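Local structure of acyl-CoA thioesterase II TesB2 (Mycobacterium marinum, 3U0A) at residues L79-R84 / T91-A96; V154-R159 / S170-W175; V187-A192 / R232-L237; H223-M228 / A266-E271. The protein probably hydrolyses fatty acyl-CoA thioesters to free fatty acid and coenzyme A, as a double hotdog enzyme of the thioesterase II family. All blocks are in the same frame, centred on the assembly; numbering follows the deposited sequence.

In the fold
From the N terminus, interaction 1 closes a short hairpin, 79-84 with 91-96, in the N-terminal hotdog domain. The other three lie in the C-terminal hotdog domain. Interaction 2 follows in series, about 35 Å away between centres, and closes the ten-residue connection between 154-159 and 170-175. Interactions 3 and 4 cross, because 223-228 falls between the two segments of interaction 3. Interaction 3 ties helix 186-200 to the loop before strand 237-247. Interaction 4 joins strand 217-227 to strand 264-275 across the two strands between them in sequence. Trp236 of that loop and Leu237, where strand 237-247 begins, touch interaction 2. Ile190 touches Phe227 of interaction 4. Interactions 1 and 4 meet the second subunit.

Interaction 1. Residues L79-R84 / T91-A96; sequences LVERTR and TRRVNA. With SO4 (sulfate ion), chain D.
Backbone hydrogen bonds join 79-84 and 91-96 as antiparallel strands. Leu79 with Asn95 and Glu81 with Arg93 are hydrogen-bonded pairs, and Val80 with Val94 is a non-hydrogen-bonded pair between them. Glu81 N to Arg93 O is short, 2.7 Å, and lies nearly along the C=O axis. The two strands are the arms of a beta hairpin in the N-terminal hotdog domain. Near its turn Thr83 and Arg84 both face Thr91 in a classic beta bulge. Thr91 O accepts from Thr83 N, Arg84 N and Arg92 NH1.

The charged contact is Glu81 with Arg93, side by side on one face. Arg93 bends at chi3 (-53°) and grips the carboxylate side-on. Arg93 NH2 meets Glu81 OE1 at 2.9 Å on its syn lone pair. Arg93 NE meets Glu81 OE2, also at 2.9 Å, from above the carboxylate plane. Thr83 OG1 donates to the anti lone pair of Glu81 OE2 at 2.7 Å.

On the face of Val80 and Val94, two arginines run alongside each other. Arg82 CB sits over one face of the Arg92 guanidinium, 3.5 Å from NH1. Their guanidinium planes are 17° apart. Neighbouring groups probably ease the like charges: Arg92 meets Asp85 and Thr52 O, while Arg82 meets Asn19 and a sulfate. Arg82 NH2 donates to sulfate O1 at 3.3 Å. Val80 CG2 lies 4.2 Å from Val94 CG2, and helix 34-51 covers both.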
# COMPACT_ATOMS: atom_id res chain seq x y z
N LEU A 79 -4.77 21.09 -3.04
CA LEU A 79 -6.17 21.15 -2.75
C LEU A 79 -6.59 20.02 -1.81
O LEU A 79 -6.73 18.88 -2.23
CB LEU A 79 -6.93 21.04 -4.06
CG LEU A 79 -6.56 22.15 -5.04
CD1 LEU A 79 -7.48 22.00 -6.25
CD2 LEU A 79 -6.68 23.54 -4.36
N VAL A 80 -6.82 20.38 -0.55
CA VAL A 80 -7.14 19.43 0.52
C VAL A 80 -8.65 19.23 0.63
O VAL A 80 -9.38 20.19 0.56
CB VAL A 80 -6.60 19.90 1.91
CG1 VAL A 80 -6.81 18.84 2.99
CG2 VAL A 80 -5.13 20.25 1.82
N GLU A 81 -9.08 17.98 0.82
CA GLU A 81 -10.48 17.60 1.03
C GLU A 81 -10.62 16.99 2.41
O GLU A 81 -9.90 16.03 2.69
CB GLU A 81 -10.87 16.54 0.02
CG GLU A 81 -12.28 16.00 0.20
CD GLU A 81 -12.51 14.77 -0.66
OE1 GLU A 81 -12.64 14.92 -1.91
OE2 GLU A 81 -12.49 13.63 -0.09
N ARG A 82 -11.51 17.51 3.26
CA ARG A 82 -11.59 16.99 4.65
C ARG A 82 -12.52 15.80 4.64
O ARG A 82 -13.68 15.94 4.87
CB ARG A 82 -12.04 18.04 5.66
CG ARG A 82 -11.22 19.29 5.58
CD ARG A 82 -11.28 20.18 6.82
NE ARG A 82 -10.27 21.23 6.68
CZ ARG A 82 -9.87 22.07 7.62
NH1 ARG A 82 -10.38 22.02 8.84
NH2 ARG A 82 -8.93 22.97 7.33
N THR A 83 -12.00 14.64 4.35
CA THR A 83 -12.83 13.59 3.86
C THR A 83 -13.71 13.07 5.01
O THR A 83 -14.90 12.83 4.83
CB THR A 83 -11.98 12.48 3.23
OG1 THR A 83 -11.17 13.04 2.20
CG2 THR A 83 -12.87 11.42 2.64
N ARG A 84 -13.09 12.94 6.18
CA ARG A 84 -13.77 12.49 7.38
C ARG A 84 -13.06 13.06 8.62
O ARG A 84 -11.81 13.13 8.68
CB ARG A 84 -13.78 10.96 7.39
CG ARG A 84 -14.56 10.26 8.52
CD ARG A 84 -13.66 9.89 9.71
NE ARG A 84 -12.36 9.31 9.31
CZ ARG A 84 -12.10 8.00 9.20
NH1 ARG A 84 -13.05 7.11 9.49
NH2 ARG A 84 -10.88 7.57 8.82
N THR A 91 -9.47 11.70 8.16
CA THR A 91 -8.94 11.31 6.85
C THR A 91 -8.92 12.51 5.93
O THR A 91 -9.87 13.27 5.93
CB THR A 91 -9.80 10.21 6.18
OG1 THR A 91 -10.00 9.11 7.09
CG2 THR A 91 -9.13 9.70 4.91
N ARG A 92 -7.86 12.64 5.14
CA ARG A 92 -7.74 13.69 4.13
C ARG A 92 -7.45 13.15 2.74
O ARG A 92 -6.80 12.12 2.62
CB ARG A 92 -6.61 14.64 4.53
CG ARG A 92 -6.87 15.40 5.83
CD ARG A 92 -8.06 16.34 5.71
NE ARG A 92 -8.29 17.16 6.89
CZ ARG A 92 -9.26 16.99 7.78
NH1 ARG A 92 -10.13 15.97 7.69
NH2 ARG A 92 -9.35 17.82 8.80
N ARG A 93 -7.96 13.83 1.70
CA ARG A 93 -7.46 13.61 0.31
C ARG A 93 -6.83 14.90 -0.16
O ARG A 93 -7.30 15.97 0.23
CB ARG A 93 -8.54 13.12 -0.67
CG ARG A 93 -8.96 11.71 -0.37
CD ARG A 93 -9.81 11.06 -1.44
NE ARG A 93 -11.00 11.82 -1.85
CZ ARG A 93 -11.84 11.49 -2.86
NH1 ARG A 93 -11.66 10.39 -3.63
NH2 ARG A 93 -12.86 12.29 -3.14
N VAL A 94 -5.77 14.79 -0.96
CA VAL A 94 -5.07 15.94 -1.50
C VAL A 94 -4.78 15.73 -2.99
O VAL A 94 -4.34 14.63 -3.39
CB VAL A 94 -3.71 16.22 -0.81
CG1 VAL A 94 -3.03 17.44 -1.44
CG2 VAL A 94 -3.86 16.43 0.68
N ASN A 95 -5.02 16.79 -3.78
CA ASN A 95 -4.61 16.86 -5.18
C ASN A 95 -3.56 17.96 -5.38
O ASN A 95 -3.82 19.11 -5.11
CB ASN A 95 -5.79 17.15 -6.10
CG ASN A 95 -6.66 15.93 -6.38
OD1 ASN A 95 -6.31 14.77 -6.09
ND2 ASN A 95 -7.82 16.20 -6.99
N ALA A 96 -2.38 17.60 -5.86
CA ALA A 96 -1.35 18.59 -6.18
C ALA A 96 -1.56 18.97 -7.64
O ALA A 96 -1.63 18.09 -8.51
CB ALA A 96 0.05 18.03 -5.95
S SO4 D . -7.70 26.53 8.71
O1 SO4 D . -9.09 25.95 8.70
O2 SO4 D . -6.72 25.50 9.15
O3 SO4 D . -7.31 26.96 7.33
O4 SO4 D . -7.67 27.79 9.58

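Interaction 2. Residues V154-R159 / S170-W175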
# COMPACT_ATOMS: atom_id res chain seq x y z
N VAL A 154 24.64 7.60 3.38
CA VAL A 154 23.95 6.47 2.78
C VAL A 154 24.91 5.32 2.60
O VAL A 154 25.97 5.50 2.03
CB VAL A 154 23.36 6.87 1.43
CG1 VAL A 154 22.43 5.78 0.94
CG2 VAL A 154 22.65 8.23 1.55
N ARG A 155 24.57 4.13 3.10
CA ARG A 155 25.54 3.03 3.09
C ARG A 155 24.82 1.78 2.68
O ARG A 155 23.86 1.38 3.34
CB ARG A 155 26.20 2.87 4.46
CG ARG A 155 26.90 4.13 4.91
CD ARG A 155 27.85 3.96 6.10
NE ARG A 155 28.28 5.29 6.53
CZ ARG A 155 29.08 5.58 7.56
NH1 ARG A 155 29.61 4.62 8.31
NH2 ARG A 155 29.36 6.85 7.83
N ILE A 156 25.27 1.19 1.57
CA ILE A 156 24.55 0.13 0.88
C ILE A 156 25.18 -1.19 1.25
O ILE A 156 26.35 -1.40 0.99
CB ILE A 156 24.55 0.35 -0.65
CG1 ILE A 156 24.17 1.83 -0.93
CG2 ILE A 156 23.57 -0.61 -1.35
CD1 ILE A 156 23.46 2.11 -2.25
N VAL A 157 24.41 -2.06 1.88
CA VAL A 157 24.92 -3.33 2.29
C VAL A 157 25.35 -4.07 1.03
O VAL A 157 24.59 -4.16 0.06
CB VAL A 157 23.90 -4.15 3.13
CG1 VAL A 157 24.53 -5.45 3.57
CG2 VAL A 157 23.49 -3.37 4.37
N PRO A 158 26.62 -4.52 1.00
CA PRO A 158 27.19 -5.34 -0.08
C PRO A 158 26.47 -6.64 -0.28
O PRO A 158 25.99 -7.26 0.69
CB PRO A 158 28.60 -5.63 0.44
CG PRO A 158 28.94 -4.49 1.31
CD PRO A 158 27.65 -4.11 1.97
N ARG A 159 26.41 -7.08 -1.53
CA ARG A 159 25.63 -8.28 -1.83
C ARG A 159 26.09 -9.47 -0.92
O ARG A 159 25.26 -10.23 -0.39
CB ARG A 159 25.64 -8.60 -3.34
N SER A 170 15.25 -10.53 -5.14
CA SER A 170 15.82 -9.22 -5.25
C SER A 170 15.67 -8.46 -3.96
O SER A 170 14.61 -7.90 -3.67
CB SER A 170 15.10 -8.50 -6.39
OG SER A 170 15.84 -7.41 -6.88
N GLN A 171 16.73 -8.44 -3.17
CA GLN A 171 16.75 -7.77 -1.87
C GLN A 171 17.80 -6.70 -1.92
O GLN A 171 18.81 -6.82 -2.63
CB GLN A 171 17.12 -8.74 -0.70
CG GLN A 171 16.01 -9.68 -0.28
CD GLN A 171 16.50 -10.79 0.65
OE1 GLN A 171 16.57 -11.95 0.26
NE2 GLN A 171 16.84 -10.42 1.88
N GLN A 172 17.58 -5.67 -1.13
CA GLN A 172 18.60 -4.68 -0.94
C GLN A 172 18.48 -4.05 0.44
O GLN A 172 17.38 -3.82 0.91
CB GLN A 172 18.51 -3.64 -2.03
CG GLN A 172 19.29 -2.39 -1.72
CD GLN A 172 19.53 -1.55 -2.95
OE1 GLN A 172 20.60 -1.64 -3.53
NE2 GLN A 172 18.53 -0.73 -3.36
N GLN A 173 19.62 -3.81 1.09
CA GLN A 173 19.65 -3.14 2.38
C GLN A 173 20.49 -1.88 2.33
O GLN A 173 21.64 -1.92 1.89
CB GLN A 173 20.13 -4.10 3.46
CG GLN A 173 19.00 -5.01 3.92
CD GLN A 173 19.47 -6.24 4.65
OE1 GLN A 173 20.67 -6.51 4.73
NE2 GLN A 173 18.52 -7.00 5.19
N VAL A 174 19.90 -0.78 2.79
CA VAL A 174 20.57 0.52 2.85
C VAL A 174 20.42 1.19 4.22
O VAL A 174 19.32 1.27 4.76
CB VAL A 174 20.00 1.49 1.79
CG1 VAL A 174 20.92 2.69 1.67
CG2 VAL A 174 19.87 0.80 0.45
N TRP A 175 21.53 1.68 4.76
CA TRP A 175 21.47 2.52 5.96
C TRP A 175 21.51 3.96 5.56
O TRP A 175 22.29 4.36 4.73
CB TRP A 175 22.67 2.28 6.84
CG TRP A 175 22.70 1.00 7.59
CD1 TRP A 175 23.32 -0.17 7.23
CD2 TRP A 175 22.12 0.74 8.90
NE1 TRP A 175 23.16 -1.12 8.19
CE2 TRP A 175 22.44 -0.63 9.22
CE3 TRP A 175 21.40 1.49 9.81
CZ2 TRP A 175 22.05 -1.22 10.41
CZ3 TRP A 175 20.98 0.89 10.99
CH2 TRP A 175 21.30 -0.44 11.28
O HOH W 1 21.93 -4.73 -0.08
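Three backbone hydrogen bonds hold 154-159 against 170-175. Arg155 and Trp175 exchange two of them, with Trp175 N to Arg155 O at 2.7 Å and Arg155 N to Trp175 O at 2.8 Å. The third runs from Val157 N to Gln173 O, 2.8 Å. All three donors lie in the plane of the carbonyl they meet. This is antiparallel pairing in the C-terminal hotdog domain. Strand 152-156 is the outermost strand within the chain at this end, and strand 171-178 lies between it and strand 237-247.

Beyond Val157 the direct pairing gives way to a water. It donates to Val157 O and accepts from Gln173 N, each at 2.7 Å, so both backbone groups are satisfied as the first segment turns off.

Gln173 NE2 reaches Asp240 and Gln172 NE2 reaches Gln241. Arg155 stretches from CG to NE toward Pro129 O and Asp153.

Packing differs on the two faces. On the face of Ile156 and Val174, Val154 crosses Val174 obliquely, CG1 to CG1 at 3.5 Å. Ile156 CG2 touches Gln172 OE1 at 3.8 Å, the two chains crossing obliquely. On the face of Trp175, Val157 lies beside Gln173 and points the same way. Val157 CG2, anti to its own carbonyl carbon, touches Gln173 CB at 3.6 Å.

Interaction 3. Residues V187-A192 / R232-L237; sequences VLHICA and RADEWL
His189 carries the tight part of this contact. It projects from helix 186-200 into the type I beta turn from Arg232 to Glu235. Chi1 carries the ring to the turn, and chi2 (-104°) brings ND1 to its backbone. Ala233 N donates to His189 ND1 at 3.0 Å, close to straight and 6° out of the ring plane. NE2 is hydrogen-bonded to Pro183 O, so the ring is held at both ends. The His189 CE1 corner stands over the centre of the Arg232 guanidinium, 3.6 Å from CZ, with the two planes 66° apart. One helical turn on, Ala192 CB meets Ala233 CB at 3.8 Å.

The looser side is the partly exposed salt bridge of Arg232 and Asp234. Asp234 barely touches the helix: OD1 is 3.9 Å from His189 CE1. Arg232 bends at chi3 and grips the carboxylate side-on. Arg232 NE donates to Asp234 OD1 at 2.8 Å and Arg232 NH2 to Asp234 OD2 at 2.6 Å, both on syn lone pairs. Leu182 hydrogen-bonds to both groups by its backbone, and Arg232 NH1 has a second acid in Asp184.

The contact joins helix and loop within the C-terminal hotdog domain. ND1 accepts from a backbone N-H while NE2 faces a carbonyl. This is consistent with a neutral imidazole protonated on NE2. The guanidinium may favour it too, though Asp234 and Asp184 probably weaken this effect.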
# COMPACT_ATOMS: atom_id res chain seq x y z
N VAL A 187 6.64 15.59 12.21
CA VAL A 187 6.17 15.68 10.84
C VAL A 187 7.35 15.81 9.87
O VAL A 187 7.33 15.24 8.81
CB VAL A 187 5.21 16.89 10.66
CG1 VAL A 187 4.88 17.14 9.21
CG2 VAL A 187 3.93 16.67 11.45
N LEU A 188 8.35 16.57 10.27
CA LEU A 188 9.56 16.74 9.49
C LEU A 188 10.31 15.42 9.34
O LEU A 188 10.95 15.17 8.32
CB LEU A 188 10.49 17.80 10.13
CG LEU A 188 11.88 17.97 9.48
CD1 LEU A 188 11.78 18.53 8.08
CD2 LEU A 188 12.77 18.86 10.32
N HIS A 189 10.27 14.61 10.38
CA HIS A 189 10.95 13.34 10.35
C HIS A 189 10.24 12.39 9.43
O HIS A 189 10.87 11.77 8.61
CB HIS A 189 11.16 12.78 11.77
CG HIS A 189 12.17 13.58 12.58
ND1 HIS A 189 13.40 13.14 12.80
CD2 HIS A 189 12.09 14.84 13.14
CE1 HIS A 189 14.08 14.07 13.48
NE2 HIS A 189 13.27 15.10 13.69
N ILE A 190 8.91 12.33 9.55
CA ILE A 190 8.08 11.50 8.67
C ILE A 190 8.35 11.85 7.19
O ILE A 190 8.64 10.97 6.39
CB ILE A 190 6.58 11.58 9.09
CG1 ILE A 190 6.36 10.90 10.45
CG2 ILE A 190 5.69 10.84 8.11
CD1 ILE A 190 5.16 11.45 11.21
N CYS A 191 8.32 13.15 6.87
CA CYS A 191 8.63 13.64 5.53
C CYS A 191 10.05 13.28 5.08
O CYS A 191 10.27 12.89 3.95
CB CYS A 191 8.42 15.15 5.43
SG CYS A 191 6.68 15.67 5.43
N ALA A 192 11.00 13.39 5.99
CA ALA A 192 12.38 13.03 5.70
C ALA A 192 12.43 11.56 5.26
O ALA A 192 12.99 11.25 4.22
CB ALA A 192 13.28 13.29 6.92
N ARG A 232 13.95 8.98 14.68
CA ARG A 232 14.63 10.19 14.28
C ARG A 232 15.44 10.00 13.01
O ARG A 232 16.29 9.11 12.94
CB ARG A 232 15.54 10.63 15.41
CG ARG A 232 14.81 11.28 16.58
CD ARG A 232 15.73 12.15 17.43
NE ARG A 232 16.26 13.31 16.67
CZ ARG A 232 15.71 14.52 16.63
NH1 ARG A 232 14.60 14.80 17.29
NH2 ARG A 232 16.30 15.47 15.90
N ALA A 233 15.19 10.83 11.99
CA ALA A 233 15.90 10.74 10.72
C ALA A 233 17.31 11.31 10.72
O ALA A 233 17.97 11.18 9.73
CB ALA A 233 15.10 11.40 9.65
N ASP A 234 17.75 11.96 11.80
CA ASP A 234 19.16 12.30 11.99
C ASP A 234 19.94 11.22 12.80
O ASP A 234 21.09 11.45 13.21
CB ASP A 234 19.33 13.68 12.64
CG ASP A 234 18.44 13.89 13.86
OD1 ASP A 234 17.74 12.93 14.27
OD2 ASP A 234 18.42 15.02 14.39
N GLU A 235 19.30 10.06 13.00
CA GLU A 235 19.95 8.88 13.58
C GLU A 235 19.85 7.75 12.58
O GLU A 235 19.01 7.80 11.68
CB GLU A 235 19.29 8.49 14.91
CG GLU A 235 19.74 9.37 16.09
CD GLU A 235 19.12 8.98 17.44
OE1 GLU A 235 18.30 7.99 17.52
OE2 GLU A 235 19.49 9.66 18.44
N TRP A 236 20.68 6.73 12.71
CA TRP A 236 20.67 5.65 11.73
C TRP A 236 19.33 4.94 11.62
O TRP A 236 18.74 4.52 12.64
CB TRP A 236 21.78 4.64 12.01
CG TRP A 236 23.17 5.14 11.66
CD1 TRP A 236 24.21 5.41 12.53
CD2 TRP A 236 23.72 5.41 10.32
NE1 TRP A 236 25.31 5.83 11.85
CE2 TRP A 236 25.09 5.86 10.53
CE3 TRP A 236 23.22 5.33 9.02
CZ2 TRP A 236 25.91 6.23 9.48
CZ3 TRP A 236 24.05 5.71 7.97
CH2 TRP A 236 25.38 6.15 8.20
N LEU A 237 18.85 4.85 10.37
CA LEU A 237 17.72 4.01 9.98
C LEU A 237 18.21 2.94 8.99
O LEU A 237 18.96 3.24 8.06
CB LEU A 237 16.64 4.86 9.30
CG LEU A 237 16.09 6.02 10.10
CD1 LEU A 237 15.31 6.95 9.20
CD2 LEU A 237 15.25 5.53 11.29

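Interaction 4. Residues H223-M228 / A266-E271; sequences HAMWFM and AAVMQE
This is a buried antiparallel strand pair near the centre of the folded chain, between strand 217-227 and strand 264-275. Four backbone hydrogen bonds hold it. Ala224 pairs with Met269 and Trp226 with Ala267, each by two bonds. Ala224 N to Met269 O, 2.9 Å, points almost along the C=O axis.

One face packs against helix 186-200. Here Met225 and Val268 lie side by side, CG to CG2 at 3.8 Å. Met225 is extended beyond CG and reaches Ala194 and Asp198 of the helix. Phe227 packs on Ile190, with its CD1 4.3 Å from Ala266 CB. His223 is turned into the crowded position between N and carbonyl carbon (chi1 68°), and its ND1 is hydrogen-bonded to Asp198.

The other face meets the second subunit, a feature of this assembly. Trp226 presents the edge of its ring to the neighbouring strand, CE3 3.6 Å from Ala267 O. Its NE1 is hydrogen-bonded to Asp222 of the second subunit, and Met269 packs on Trp226 of that subunit. Met228, bent at chi2 and chi3, brings CE back to 3.6 Å from Ala266 N.

Antiparallel strands packed round a helix, here 186-200, are the mark of the hotdog fold.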
# COMPACT_ATOMS: atom_id res chain seq x y z
N HIS A 223 2.91 5.14 -4.23
CA HIS A 223 3.49 4.69 -2.99
C HIS A 223 2.39 4.58 -1.95
O HIS A 223 1.34 5.23 -2.03
CB HIS A 223 4.70 5.55 -2.53
CG HIS A 223 4.37 6.98 -2.09
ND1 HIS A 223 5.31 7.89 -1.92
CD2 HIS A 223 3.17 7.60 -1.78
CE1 HIS A 223 4.74 9.05 -1.51
NE2 HIS A 223 3.44 8.86 -1.44
N ALA A 224 2.65 3.71 -0.98
CA ALA A 224 1.78 3.45 0.16
C ALA A 224 2.70 3.31 1.34
O ALA A 224 3.69 2.59 1.24
CB ALA A 224 0.98 2.15 -0.04
N MET A 225 2.39 4.00 2.43
CA MET A 225 3.26 4.00 3.64
C MET A 225 2.47 3.91 4.93
O MET A 225 1.31 4.32 5.00
CB MET A 225 4.11 5.26 3.68
CG MET A 225 5.01 5.44 2.46
SD MET A 225 5.97 6.95 2.53
CE MET A 225 6.70 6.90 0.87
N TRP A 226 3.12 3.33 5.95
CA TRP A 226 2.50 3.17 7.26
C TRP A 226 3.48 3.54 8.29
O TRP A 226 4.55 2.97 8.34
CB TRP A 226 2.01 1.73 7.44
CG TRP A 226 0.92 1.32 6.45
CD1 TRP A 226 -0.45 1.39 6.61
CD2 TRP A 226 1.10 0.75 5.13
NE1 TRP A 226 -1.11 0.93 5.52
CE2 TRP A 226 -0.24 0.55 4.59
CE3 TRP A 226 2.19 0.40 4.37
CZ2 TRP A 226 -0.44 0.01 3.34
CZ3 TRP A 226 1.96 -0.14 3.09
CH2 TRP A 226 0.67 -0.33 2.60
N PHE A 227 3.14 4.52 9.11
CA PHE A 227 4.08 5.10 10.07
C PHE A 227 3.72 4.61 11.43
O PHE A 227 2.76 5.08 12.02
CB PHE A 227 4.03 6.63 9.99
CG PHE A 227 4.21 7.14 8.61
CD1 PHE A 227 5.42 7.02 7.96
CD2 PHE A 227 3.15 7.69 7.92
CE1 PHE A 227 5.59 7.48 6.67
CE2 PHE A 227 3.32 8.14 6.62
CZ PHE A 227 4.54 8.04 6.00
N MET A 228 4.47 3.64 11.92
CA MET A 228 4.07 2.88 13.11
C MET A 228 4.61 3.42 14.46
O MET A 228 3.89 3.45 15.43
CB MET A 228 4.47 1.41 12.95
CG MET A 228 3.62 0.58 12.01
SD MET A 228 4.43 -0.01 10.49
CE MET A 228 6.06 -0.51 11.02
N ALA A 266 8.52 2.06 10.24
CA ALA A 266 7.70 2.26 9.02
C ALA A 266 7.78 1.11 7.99
O ALA A 266 8.78 0.38 7.92
CB ALA A 266 8.02 3.60 8.35
N ALA A 267 6.69 0.92 7.25
CA ALA A 267 6.58 -0.05 6.16
C ALA A 267 6.20 0.71 4.92
O ALA A 267 5.49 1.71 5.00
CB ALA A 267 5.53 -1.11 6.46
N VAL A 268 6.71 0.27 3.77
CA VAL A 268 6.40 0.94 2.51
C VAL A 268 6.22 -0.09 1.42
O VAL A 268 6.96 -1.06 1.36
CB VAL A 268 7.52 1.90 2.04
CG1 VAL A 268 7.16 2.53 0.71
CG2 VAL A 268 7.83 2.98 3.08
N MET A 269 5.24 0.14 0.55
CA MET A 269 5.13 -0.54 -0.74
C MET A 269 5.05 0.50 -1.83
O MET A 269 4.37 1.49 -1.66
CB MET A 269 3.89 -1.38 -0.77
CG MET A 269 4.04 -2.64 0.04
SD MET A 269 4.59 -3.88 -1.12
CE MET A 269 3.09 -4.81 -1.37
N GLN A 270 5.72 0.24 -2.96
CA GLN A 270 5.74 1.15 -4.09
C GLN A 270 5.92 0.38 -5.37
O GLN A 270 6.76 -0.52 -5.48
CB GLN A 270 6.88 2.14 -3.92
CG GLN A 270 7.13 3.11 -5.06
CD GLN A 270 7.98 4.30 -4.61
OE1 GLN A 270 8.94 4.12 -3.87
NE2 GLN A 270 7.61 5.51 -5.02
N GLU A 271 5.08 0.73 -6.34
CA GLU A 271 5.18 0.18 -7.68
C GLU A 271 5.81 1.26 -8.61
O GLU A 271 5.57 2.46 -8.44
CB GLU A 271 3.81 -0.26 -8.16
CG GLU A 271 3.85 -1.00 -9.48
CD GLU A 271 2.51 -1.62 -9.87
OE1 GLU A 271 1.45 -0.91 -9.81
OE2 GLU A 271 2.54 -2.83 -10.24